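Pre-mRNA-splicing factor SAD1 (Saccharomyces cerevisiae, PDB 4MSX) promotes assembly of newly made U4 snRNA into the U4/U6 snRNP and is required for pre-mRNA splicing, although it is a catalytically inactive relative of the deubiquitinases. Local coordinates at residues Phe330-Asp335 and Val390-Gln395; Pro372-Phe377 and Ile475-Lys480; Phe379-Arg384 and Lys471-Gln476; Lys414-His419 and Ile441-Asp446. All coordinates share one frame; numbering follows the deposited sequence.

Contact 1 of 4, residues Phe330-Asp335 and Val390-Gln395. With ACT (acetate ion), chain C.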
# COMPACT_ATOMS: atom_id res chain seq x y z
N PHE A 330 -30.28 7.25 2.70
CA PHE A 330 -30.39 5.90 3.27
C PHE A 330 -30.85 6.02 4.70
O PHE A 330 -30.29 6.81 5.49
CB PHE A 330 -29.03 5.18 3.23
CG PHE A 330 -29.04 3.78 3.85
CD1 PHE A 330 -29.44 2.69 3.08
CD2 PHE A 330 -28.66 3.57 5.18
CE1 PHE A 330 -29.47 1.41 3.63
CE2 PHE A 330 -28.67 2.27 5.75
CZ PHE A 330 -29.09 1.20 4.96
N SER A 331 -31.83 5.20 5.07
CA SER A 331 -32.28 5.19 6.47
C SER A 331 -31.70 3.97 7.20
O SER A 331 -32.01 2.83 6.86
CB SER A 331 -33.82 5.15 6.60
OG SER A 331 -34.12 4.90 7.98
N PRO A 332 -30.90 4.21 8.24
CA PRO A 332 -30.34 3.04 8.94
C PRO A 332 -31.38 2.23 9.72
O PRO A 332 -31.05 1.12 10.12
CB PRO A 332 -29.30 3.65 9.91
CG PRO A 332 -29.11 5.09 9.46
CD PRO A 332 -30.43 5.49 8.80
N PHE A 333 -32.61 2.75 9.88
CA PHE A 333 -33.59 2.10 10.74
C PHE A 333 -34.48 1.10 9.98
O PHE A 333 -35.14 0.24 10.59
CB PHE A 333 -34.36 3.20 11.48
CG PHE A 333 -33.45 4.31 11.96
CD1 PHE A 333 -32.58 4.10 13.03
CD2 PHE A 333 -33.40 5.53 11.30
CE1 PHE A 333 -31.71 5.09 13.46
CE2 PHE A 333 -32.54 6.53 11.72
CZ PHE A 333 -31.69 6.31 12.80
N GLU A 334 -34.51 1.20 8.66
CA GLU A 334 -35.25 0.25 7.84
C GLU A 334 -34.52 -1.09 7.85
O GLU A 334 -33.30 -1.17 7.69
CB GLU A 334 -35.36 0.75 6.40
CG GLU A 334 -35.84 2.19 6.29
CD GLU A 334 -37.25 2.36 6.84
OE1 GLU A 334 -38.16 1.65 6.36
OE2 GLU A 334 -37.44 3.21 7.75
N ASP A 335 -35.27 -2.15 8.05
CA ASP A 335 -34.73 -3.50 8.09
C ASP A 335 -35.51 -4.26 7.06
O ASP A 335 -36.61 -3.83 6.67
CB ASP A 335 -34.99 -4.13 9.47
CG ASP A 335 -33.95 -3.75 10.48
OD1 ASP A 335 -32.75 -3.72 10.12
OD2 ASP A 335 -34.33 -3.47 11.64
N VAL A 390 -20.26 5.27 11.93
CA VAL A 390 -20.08 3.95 11.34
C VAL A 390 -21.38 3.19 11.36
O VAL A 390 -21.89 2.76 10.32
CB VAL A 390 -18.94 3.16 12.04
CG1 VAL A 390 -18.72 1.80 11.36
CG2 VAL A 390 -17.64 3.97 12.00
N LYS A 391 -21.98 3.06 12.54
CA LYS A 391 -23.27 2.36 12.63
C LYS A 391 -24.34 2.92 11.69
O LYS A 391 -25.14 2.18 11.11
CB LYS A 391 -23.82 2.45 14.06
CG LYS A 391 -25.06 1.62 14.27
CD LYS A 391 -25.36 1.53 15.79
CE LYS A 391 -26.41 0.45 16.10
NZ LYS A 391 -26.54 0.16 17.58
N ASN A 392 -24.39 4.26 11.58
CA ASN A 392 -25.41 4.92 10.77
C ASN A 392 -25.00 5.17 9.31
O ASN A 392 -25.61 6.00 8.62
CB ASN A 392 -25.77 6.24 11.46
CG ASN A 392 -26.51 5.99 12.75
OD1 ASN A 392 -27.39 5.14 12.77
ND2 ASN A 392 -26.07 6.60 13.84
N ARG A 393 -23.98 4.45 8.85
CA ARG A 393 -23.44 4.67 7.50
C ARG A 393 -24.44 4.27 6.40
O ARG A 393 -25.38 3.50 6.62
CB ARG A 393 -22.15 3.86 7.30
CG ARG A 393 -22.42 2.37 7.12
CD ARG A 393 -21.10 1.53 7.25
NE ARG A 393 -21.37 0.10 7.11
CZ ARG A 393 -21.88 -0.66 8.09
NH1 ARG A 393 -22.14 -0.14 9.31
NH2 ARG A 393 -22.08 -1.94 7.86
N ASN A 394 -24.21 4.81 5.20
CA ASN A 394 -25.11 4.54 4.08
C ASN A 394 -24.80 3.15 3.50
O ASN A 394 -23.75 2.95 2.84
CB ASN A 394 -24.95 5.64 3.02
CG ASN A 394 -25.97 5.52 1.90
OD1 ASN A 394 -26.25 4.44 1.43
ND2 ASN A 394 -26.52 6.65 1.48
N GLN A 395 -25.69 2.18 3.72
CA GLN A 395 -25.42 0.81 3.28
C GLN A 395 -26.09 0.42 1.96
O GLN A 395 -26.30 -0.77 1.70
CB GLN A 395 -25.76 -0.20 4.37
CG GLN A 395 -25.02 0.09 5.66
CD GLN A 395 -25.23 -1.03 6.68
OE1 GLN A 395 -25.02 -2.20 6.35
NE2 GLN A 395 -25.73 -0.69 7.88
C ACT C . -24.56 9.23 3.95
O ACT C . -23.51 9.93 3.79
OXT ACT C . -25.41 9.12 2.97
CH3 ACT C . -24.73 8.54 5.29
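The ring of Phe-330 lies over the backbone where Asn-394 passes into Gln-395, one face resting on the peptide nitrogen Gln-395 N, which sits 3.4 Å above the ring plane and over its centre. With CG anti to the backbone N (chi1 178°), the ring is carried beside its own carbonyl and across the opposing chain, so that its far end, CZ, meets CB of Gln-395 at 3.7 Å. At the near end CB of Phe-330 approaches the flat amide of Asn-394, 3.4 Å from CG; ring and amide planes are only 29° apart. This amide is held from outside the pair: OD1 meets the hydroxyl of Thr-396, and ND2 donates to Pro-328 O and also to an acetate ion, probably from the crystallisation liquor, with 3.1 Å from Asn-394 ND2 to ACT OXT.

Farther along, CG of Pro-332 touches Asn-392 at the backbone O and at the side-chain OD1, each 3.7 Å away, while Asn-392 ND2 is turned to Asp-387 O. No hydrogen bond crosses between the segments, and shape carries the contact. Each side instead stiffens itself: Ser-331 OG accepts from Phe-333 N in an ST turn, and Arg-393 N and NH1 reach Val-390 O from opposite faces of its carbonyl plane.

The contact is a surface meeting of two loops within the ubiquitin-specific protease (USP) family region. Residues 330-335 follow strand 323-325, whereas 390-395 lead into strand 397-399, with Arg-393 reaching inward to pack on strand 409-421 and form a salt bridge with Glu-472.

Contact 2 of 4, residues Pro372-Phe377 and Ile475-Lys480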
# COMPACT_ATOMS: atom_id res chain seq x y z
N PRO A 372 -8.35 10.20 -16.25
CA PRO A 372 -6.99 9.71 -16.03
C PRO A 372 -6.83 8.26 -16.40
O PRO A 372 -7.82 7.55 -16.48
CB PRO A 372 -6.78 9.90 -14.49
CG PRO A 372 -8.16 9.82 -13.90
CD PRO A 372 -9.12 10.39 -14.99
N GLN A 373 -5.59 7.79 -16.57
CA GLN A 373 -5.35 6.37 -16.75
C GLN A 373 -5.94 5.58 -15.53
O GLN A 373 -6.47 4.48 -15.69
CB GLN A 373 -3.82 6.08 -16.81
CG GLN A 373 -3.54 4.63 -17.02
CD GLN A 373 -3.86 4.22 -18.49
OE1 GLN A 373 -4.20 5.08 -19.34
NE2 GLN A 373 -3.80 2.92 -18.77
N PHE A 374 -5.79 6.13 -14.32
CA PHE A 374 -6.37 5.46 -13.12
C PHE A 374 -7.40 6.39 -12.50
O PHE A 374 -7.04 7.47 -12.02
CB PHE A 374 -5.26 5.15 -12.07
CG PHE A 374 -4.26 4.20 -12.58
CD1 PHE A 374 -4.50 2.85 -12.57
CD2 PHE A 374 -3.09 4.68 -13.20
CE1 PHE A 374 -3.54 1.94 -13.06
CE2 PHE A 374 -2.13 3.79 -13.75
CZ PHE A 374 -2.37 2.43 -13.70
N LEU A 375 -8.66 5.98 -12.55
CA LEU A 375 -9.80 6.76 -12.05
C LEU A 375 -10.21 6.10 -10.74
O LEU A 375 -10.54 4.90 -10.70
CB LEU A 375 -10.94 6.68 -13.10
CG LEU A 375 -12.24 7.46 -12.83
CD1 LEU A 375 -11.93 8.94 -12.54
CD2 LEU A 375 -13.18 7.30 -14.06
N ILE A 376 -10.11 6.87 -9.66
CA ILE A 376 -10.35 6.35 -8.31
C ILE A 376 -11.66 6.92 -7.79
O ILE A 376 -11.82 8.16 -7.71
CB ILE A 376 -9.20 6.79 -7.37
CG1 ILE A 376 -7.86 6.40 -7.98
CG2 ILE A 376 -9.41 6.15 -5.95
CD1 ILE A 376 -6.60 6.93 -7.16
N PHE A 377 -12.59 6.04 -7.45
CA PHE A 377 -13.89 6.47 -6.92
C PHE A 377 -13.91 6.24 -5.43
O PHE A 377 -13.37 5.25 -4.94
CB PHE A 377 -15.02 5.60 -7.46
CG PHE A 377 -15.22 5.72 -8.97
CD1 PHE A 377 -15.12 6.95 -9.59
CD2 PHE A 377 -15.53 4.60 -9.71
CE1 PHE A 377 -15.35 7.08 -10.98
CE2 PHE A 377 -15.74 4.71 -11.12
CZ PHE A 377 -15.63 5.93 -11.74
N ILE A 475 -13.72 2.28 -1.80
CA ILE A 475 -12.88 2.89 -2.81
C ILE A 475 -12.60 1.90 -3.93
O ILE A 475 -12.39 0.72 -3.67
CB ILE A 475 -11.46 3.28 -2.20
CG1 ILE A 475 -11.54 4.62 -1.50
CG2 ILE A 475 -10.38 3.31 -3.30
CD1 ILE A 475 -10.31 4.84 -0.61
N GLN A 476 -12.58 2.38 -5.16
CA GLN A 476 -12.23 1.51 -6.29
C GLN A 476 -11.24 2.19 -7.16
O GLN A 476 -11.27 3.40 -7.31
CB GLN A 476 -13.47 1.20 -7.21
CG GLN A 476 -14.47 0.31 -6.48
CD GLN A 476 -15.71 0.04 -7.32
OE1 GLN A 476 -16.04 0.82 -8.26
NE2 GLN A 476 -16.36 -1.08 -7.04
N VAL A 477 -10.42 1.37 -7.84
CA VAL A 477 -9.47 1.93 -8.80
C VAL A 477 -9.83 1.29 -10.14
O VAL A 477 -9.90 0.07 -10.21
CB VAL A 477 -8.00 1.58 -8.48
CG1 VAL A 477 -7.06 2.09 -9.60
CG2 VAL A 477 -7.56 2.20 -7.11
N TRP A 478 -10.11 2.13 -11.12
CA TRP A 478 -10.46 1.67 -12.49
C TRP A 478 -9.35 2.09 -13.43
O TRP A 478 -8.80 3.20 -13.29
CB TRP A 478 -11.78 2.33 -12.94
CG TRP A 478 -12.96 1.82 -12.18
CD1 TRP A 478 -13.34 2.19 -10.91
CD2 TRP A 478 -13.91 0.83 -12.61
NE1 TRP A 478 -14.46 1.49 -10.54
CE2 TRP A 478 -14.85 0.68 -11.57
CE3 TRP A 478 -14.10 0.10 -13.81
CZ2 TRP A 478 -15.95 -0.21 -11.66
CZ3 TRP A 478 -15.18 -0.78 -13.89
CH2 TRP A 478 -16.08 -0.92 -12.82
N GLU A 479 -9.02 1.23 -14.41
CA GLU A 479 -7.92 1.53 -15.29
C GLU A 479 -8.44 1.65 -16.75
O GLU A 479 -9.23 0.82 -17.21
CB GLU A 479 -6.87 0.41 -15.28
CG GLU A 479 -5.70 0.72 -16.21
CD GLU A 479 -4.51 -0.26 -16.08
OE1 GLU A 479 -4.70 -1.41 -15.60
OE2 GLU A 479 -3.38 0.16 -16.45
N LYS A 480 -8.01 2.71 -17.41
CA LYS A 480 -8.56 3.07 -18.72
C LYS A 480 -8.03 2.05 -19.74
O LYS A 480 -6.87 1.62 -19.66
CB LYS A 480 -8.16 4.51 -19.09
CG LYS A 480 -8.50 4.95 -20.53
CD LYS A 480 -8.78 6.45 -20.58
CE LYS A 480 -7.55 7.28 -20.56
NZ LYS A 480 -7.90 8.74 -20.51
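Strands 374-377 and 475-480 run antiparallel, their axes 4.6 Å apart at closest approach, with Leu-375 opposite Trp-478 and Phe-377 opposite Gln-476 as hydrogen-bonded pairs. On the face bearing these four side chains, the Phe-377 ring leans on the pyrrole part of Trp-478, CE2 over the indole face and CD2 3.4 Å from NE1. The two planes are inclined at 53°. Trp-478 NE1 donates to Gln-476 OE1 two residues back along its own strand (2.9 Å); the acceptor lies in the indole plane, which helps fix the ring's rotation.

The other face carries Ile-376 beside Ile-475, their CG2 methyls 4.0 Å apart, and Phe-374, whose CD1 meets Val-477 CG1. Glu-479, its CG anti to the backbone N (chi1 180°), runs alongside the Phe-374 ring, with OE2 3.7 Å from CZ, while OE1 forms a salt bridge with Lys-414. Strand 409-421 flanks 475-480 on its other edge, and Val-477 there faces both Lys-414 and Ala-415, a classic beta bulge. The antiparallel ladder thus joins 374-379 to 472-480 within the large mixed sheet of the USP-like domain, which probably corresponds to the palm of this family.

Contact 3 of 4, residues Phe379-Arg384 and Lys471-Gln476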
# COMPACT_ATOMS: atom_id res chain seq x y z
N PHE A 379 -17.05 5.91 -2.51
CA PHE A 379 -18.53 5.87 -2.28
C PHE A 379 -18.78 6.47 -0.93
O PHE A 379 -18.23 6.01 0.06
CB PHE A 379 -19.02 4.44 -2.39
CG PHE A 379 -18.75 3.88 -3.77
CD1 PHE A 379 -19.63 4.14 -4.83
CD2 PHE A 379 -17.58 3.20 -4.03
CE1 PHE A 379 -19.33 3.67 -6.13
CE2 PHE A 379 -17.26 2.74 -5.32
CZ PHE A 379 -18.14 2.97 -6.36
N ASN A 380 -19.61 7.51 -0.89
CA ASN A 380 -19.65 8.32 0.34
C ASN A 380 -20.51 7.64 1.40
O ASN A 380 -21.66 7.99 1.58
CB ASN A 380 -20.20 9.70 0.02
CG ASN A 380 -20.04 10.65 1.20
OD1 ASN A 380 -19.32 10.34 2.16
ND2 ASN A 380 -20.71 11.79 1.14
N ARG A 381 -19.94 6.66 2.09
CA ARG A 381 -20.66 5.90 3.12
C ARG A 381 -20.93 6.66 4.43
O ARG A 381 -21.98 6.46 5.08
CB ARG A 381 -19.83 4.68 3.49
CG ARG A 381 -19.50 3.74 2.29
CD ARG A 381 -20.75 2.92 1.87
NE ARG A 381 -20.49 2.09 0.68
CZ ARG A 381 -21.44 1.37 0.08
NH1 ARG A 381 -22.71 1.39 0.53
NH2 ARG A 381 -21.12 0.65 -0.97
N PHE A 382 -19.96 7.47 4.84
CA PHE A 382 -19.96 8.02 6.21
C PHE A 382 -20.38 9.45 6.35
O PHE A 382 -19.81 10.35 5.76
CB PHE A 382 -18.54 8.00 6.77
CG PHE A 382 -18.00 6.62 6.93
CD1 PHE A 382 -18.73 5.66 7.60
CD2 PHE A 382 -16.77 6.27 6.38
CE1 PHE A 382 -18.26 4.37 7.75
CE2 PHE A 382 -16.28 4.98 6.52
CZ PHE A 382 -17.04 4.02 7.19
N ASP A 383 -21.32 9.67 7.25
CA ASP A 383 -21.63 11.03 7.65
C ASP A 383 -20.90 11.23 9.00
O ASP A 383 -21.43 10.91 10.06
CB ASP A 383 -23.17 11.22 7.69
CG ASP A 383 -23.59 12.56 8.30
OD1 ASP A 383 -22.75 13.49 8.44
OD2 ASP A 383 -24.78 12.67 8.62
N ARG A 384 -19.66 11.75 8.93
CA ARG A 384 -18.80 11.87 10.12
C ARG A 384 -19.26 12.94 11.09
O ARG A 384 -18.91 12.90 12.27
CB ARG A 384 -17.35 12.18 9.74
CG ARG A 384 -16.77 11.21 8.78
CD ARG A 384 -16.38 9.90 9.43
NE ARG A 384 -15.11 9.45 8.87
CZ ARG A 384 -14.54 8.28 9.12
NH1 ARG A 384 -15.13 7.42 9.95
NH2 ARG A 384 -13.36 8.00 8.57
N LYS A 471 -20.03 -7.17 -1.24
CA LYS A 471 -19.49 -6.53 -0.02
C LYS A 471 -19.55 -5.03 -0.16
O LYS A 471 -19.70 -4.49 -1.29
CB LYS A 471 -18.01 -6.98 0.17
CG LYS A 471 -17.92 -8.48 0.45
CD LYS A 471 -16.58 -8.87 1.09
CE LYS A 471 -16.56 -10.36 1.47
NZ LYS A 471 -15.18 -10.86 1.87
N GLU A 472 -19.38 -4.32 0.96
CA GLU A 472 -19.58 -2.88 0.92
C GLU A 472 -18.35 -2.13 0.34
O GLU A 472 -17.40 -1.83 1.10
CB GLU A 472 -19.83 -2.41 2.32
CG GLU A 472 -20.33 -0.97 2.41
CD GLU A 472 -20.51 -0.48 3.85
OE1 GLU A 472 -21.38 -1.03 4.56
OE2 GLU A 472 -19.79 0.46 4.28
N THR A 473 -18.42 -1.79 -0.94
CA THR A 473 -17.33 -1.09 -1.62
C THR A 473 -17.19 0.34 -1.07
O THR A 473 -18.19 1.06 -0.81
CB THR A 473 -17.49 -1.09 -3.17
OG1 THR A 473 -16.35 -0.46 -3.74
CG2 THR A 473 -18.77 -0.29 -3.61
N PHE A 474 -15.95 0.75 -0.83
CA PHE A 474 -15.68 2.10 -0.32
C PHE A 474 -14.81 2.90 -1.32
O PHE A 474 -15.09 4.06 -1.59
CB PHE A 474 -14.92 1.99 1.03
CG PHE A 474 -14.61 3.31 1.67
CD1 PHE A 474 -15.63 4.14 2.14
CD2 PHE A 474 -13.28 3.71 1.86
CE1 PHE A 474 -15.34 5.36 2.75
CE2 PHE A 474 -12.98 4.94 2.48
CZ PHE A 474 -13.99 5.75 2.93
N ILE A 475 -13.72 2.28 -1.80
CA ILE A 475 -12.88 2.89 -2.81
C ILE A 475 -12.60 1.90 -3.93
O ILE A 475 -12.39 0.72 -3.67
CB ILE A 475 -11.46 3.28 -2.20
CG1 ILE A 475 -11.54 4.62 -1.50
CG2 ILE A 475 -10.38 3.31 -3.30
CD1 ILE A 475 -10.31 4.84 -0.61
N GLN A 476 -12.58 2.38 -5.16
CA GLN A 476 -12.23 1.51 -6.29
C GLN A 476 -11.24 2.19 -7.16
O GLN A 476 -11.27 3.40 -7.31
CB GLN A 476 -13.47 1.20 -7.21
CG GLN A 476 -14.47 0.31 -6.48
CD GLN A 476 -15.71 0.04 -7.32
OE1 GLN A 476 -16.04 0.82 -8.26
NE2 GLN A 476 -16.36 -1.08 -7.04
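Arg-381 starts with CG beside its backbone N (chi1 -58°) and bends at chi2 (-75°), which swings the guanidinium to the carbonyl of Thr-473. It grips that single oxygen side-on, NE at 2.9 Å and NH2 at 3.0 Å from Thr-473 O, with the oxygen in the guanidinium plane and NH2 on a lone pair. CG of Glu-472 covers one face of the group, 3.4 Å above its centre. Glu-472 OE2 is 4.0 Å from Arg-381 NE but well out of plane, so the carboxylate acts on the guanidinium through charge alone; it is committed to Arg-393 and His-419.

Phe-379 N donates to Phe-474 O (2.8 Å), and its ring receives Thr-473 CG2 over one face in a CH-pi contact, with Gln-476 OE1 at the edge. Phe-474 turns its ring edge to Arg-381 CG, and Phe-474 CE1 lies 3.9 Å from Phe-382 CE2. The chain here leaves strand 374-379 beside a classic beta bulge, Phe-474 and Ile-475 both facing Val-417.

A leucine in place of Arg-381 would probably leave Thr-473 O without both side-chain donors. With NH1 also given to Thr-396 O and Asn-394 O, this buried cation ties three backbone carbonyls together, its charge probably eased by Glu-472.

Contact 4 of 4, residues Lys414-His419 and Ile441-Asp446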
# COMPACT_ATOMS: atom_id res chain seq x y z
N LYS A 414 -9.75 -2.64 -11.22
CA LYS A 414 -8.46 -3.24 -10.87
C LYS A 414 -8.30 -3.42 -9.36
O LYS A 414 -7.55 -4.28 -8.92
CB LYS A 414 -7.31 -2.34 -11.37
CG LYS A 414 -7.18 -2.25 -12.93
CD LYS A 414 -6.61 -3.55 -13.55
CE LYS A 414 -5.20 -3.89 -13.01
NZ LYS A 414 -4.16 -2.84 -13.28
N ALA A 415 -8.99 -2.60 -8.56
CA ALA A 415 -8.86 -2.72 -7.10
C ALA A 415 -10.17 -2.27 -6.46
O ALA A 415 -10.84 -1.34 -6.96
CB ALA A 415 -7.71 -1.81 -6.61
N ASN A 416 -10.51 -2.93 -5.36
CA ASN A 416 -11.77 -2.68 -4.64
C ASN A 416 -11.48 -2.72 -3.13
O ASN A 416 -11.06 -3.76 -2.62
CB ASN A 416 -12.78 -3.77 -5.05
CG ASN A 416 -14.20 -3.49 -4.53
OD1 ASN A 416 -14.69 -2.38 -4.62
ND2 ASN A 416 -14.84 -4.49 -3.94
N VAL A 417 -11.61 -1.59 -2.43
CA VAL A 417 -11.39 -1.59 -0.97
C VAL A 417 -12.78 -1.69 -0.35
O VAL A 417 -13.65 -0.87 -0.63
CB VAL A 417 -10.72 -0.31 -0.54
CG1 VAL A 417 -10.48 -0.28 1.03
CG2 VAL A 417 -9.31 -0.23 -1.24
N VAL A 418 -12.93 -2.65 0.55
CA VAL A 418 -14.22 -3.00 1.10
C VAL A 418 -14.25 -2.70 2.59
O VAL A 418 -13.24 -2.86 3.31
CB VAL A 418 -14.43 -4.51 0.89
CG1 VAL A 418 -15.46 -5.06 1.83
CG2 VAL A 418 -14.82 -4.73 -0.62
N HIS A 419 -15.42 -2.27 3.05
CA HIS A 419 -15.60 -1.90 4.44
C HIS A 419 -16.31 -3.06 5.16
O HIS A 419 -17.29 -3.57 4.68
CB HIS A 419 -16.44 -0.62 4.54
CG HIS A 419 -16.73 -0.21 5.95
ND1 HIS A 419 -18.00 -0.13 6.46
CD2 HIS A 419 -15.89 0.14 6.97
CE1 HIS A 419 -17.95 0.25 7.73
NE2 HIS A 419 -16.68 0.43 8.06
N ILE A 441 -10.60 -4.15 3.99
CA ILE A 441 -9.90 -5.23 3.29
C ILE A 441 -9.79 -4.86 1.83
O ILE A 441 -10.51 -4.00 1.32
CB ILE A 441 -10.61 -6.57 3.46
CG1 ILE A 441 -11.96 -6.52 2.77
CG2 ILE A 441 -10.79 -6.92 4.99
CD1 ILE A 441 -12.71 -7.83 2.85
N THR A 442 -8.82 -5.47 1.15
CA THR A 442 -8.44 -4.97 -0.19
C THR A 442 -8.51 -6.12 -1.15
O THR A 442 -7.95 -7.18 -0.88
CB THR A 442 -7.00 -4.40 -0.16
OG1 THR A 442 -6.93 -3.44 0.90
CG2 THR A 442 -6.58 -3.71 -1.51
N GLN A 443 -9.21 -5.92 -2.27
CA GLN A 443 -9.26 -6.94 -3.31
C GLN A 443 -8.53 -6.41 -4.52
O GLN A 443 -8.75 -5.25 -4.92
CB GLN A 443 -10.74 -7.18 -3.72
CG GLN A 443 -11.52 -7.68 -2.52
CD GLN A 443 -13.04 -7.72 -2.74
OE1 GLN A 443 -13.59 -6.97 -3.57
NE2 GLN A 443 -13.72 -8.57 -1.95
N LEU A 444 -7.66 -7.23 -5.10
CA LEU A 444 -6.83 -6.74 -6.20
C LEU A 444 -6.88 -7.69 -7.36
O LEU A 444 -6.83 -8.90 -7.18
CB LEU A 444 -5.33 -6.70 -5.76
CG LEU A 444 -5.11 -5.74 -4.56
CD1 LEU A 444 -3.64 -5.84 -4.05
CD2 LEU A 444 -5.40 -4.30 -4.98
N TYR A 445 -6.82 -7.12 -8.56
CA TYR A 445 -6.99 -7.93 -9.78
C TYR A 445 -5.65 -8.24 -10.38
O TYR A 445 -4.83 -7.34 -10.55
CB TYR A 445 -7.82 -7.18 -10.82
CG TYR A 445 -8.16 -8.08 -12.03
CD1 TYR A 445 -8.96 -9.21 -11.88
CD2 TYR A 445 -7.66 -7.80 -13.29
CE1 TYR A 445 -9.28 -10.04 -13.00
CE2 TYR A 445 -7.99 -8.62 -14.42
CZ TYR A 445 -8.80 -9.73 -14.23
OH TYR A 445 -9.10 -10.54 -15.29
N ASP A 446 -5.43 -9.51 -10.71
CA ASP A 446 -4.23 -9.91 -11.45
C ASP A 446 -4.60 -10.25 -12.91
O ASP A 446 -5.26 -11.25 -13.14
CB ASP A 446 -3.60 -11.15 -10.83
CG ASP A 446 -2.49 -11.77 -11.75
OD1 ASP A 446 -1.89 -11.06 -12.58
OD2 ASP A 446 -2.24 -12.98 -11.60
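Asn-416 and Gln-443 point the same way from neighbouring strands, and their amides meet in a nearly straight hydrogen bond: ND2 of Asn-416 to OE1 of Gln-443, 2.8 Å with 173° at the hydrogen. The acceptor lies in the plane of the Asn-416 amide, but the donor stands above the carbonyl plane of Gln-443, and the two amide planes are 41° apart. At the backbone the same pair is joined by two bonds, each 2.9 Å, from Asn-416 N to Gln-443 O and from Gln-443 N to Asn-416 O.

On this face Val-418 lies alongside Ile-441, its CB 3.7 Å from CG1. That branch of Ile-441 stands between its backbone N and carbonyl carbon (chi1 66°), which brings it against the valine. Val-418 CG2 also comes within 3.9 Å of Gln-443 OE1, an apolar neighbour for the paired amide. The reverse face of this antiparallel ladder, which joins 409-421 to 438-446 in the USP-like domain, is apolar where Ala-415 CB touches Leu-444 CD2 at 3.8 Å, and helix 189-203 covers Ala-415, Val-417 and Thr-442.

A second shell sets the amides. Asn-416 OD1 accepts from Thr-473 OG1 and Gln-476 NE2, both on strand 472-480, and Gln-443 NE2 donates to Glu-454 on strand 451-456. Were Gln-443 a methionine, Asn-416 ND2 is likely to lose this acceptor and Glu-454 its amide donor. A chain of hydrogen bonds through the buried amides thus spans four strands, each amide serving as both donor and acceptor, which restrains its flip.

Contacts 2, 3 and 4 are buried and all reach one sheet, contact 3 by the loop that leaves it, whereas contact 1 is a surface meeting of loops. Strand 472-480 meets strand 374-379 in contact 2 and the loop after it in contact 3, and on its other edge it adjoins strand 409-421 of contact 4. Chemistry follows place: contacts 2 and 4 are regular ladders, aromatic and aliphatic in the first, with an amide pair in the second; contact 3, where the ladder ends, relies on an arginine gripping a backbone carbonyl; contact 1 has van der Waals packing alone between its segments. Even so, Asn-394 N probably bonds Arg-381 O between contacts 1 and 3, as Val-417 N does Ile-475 O between 4 and 3.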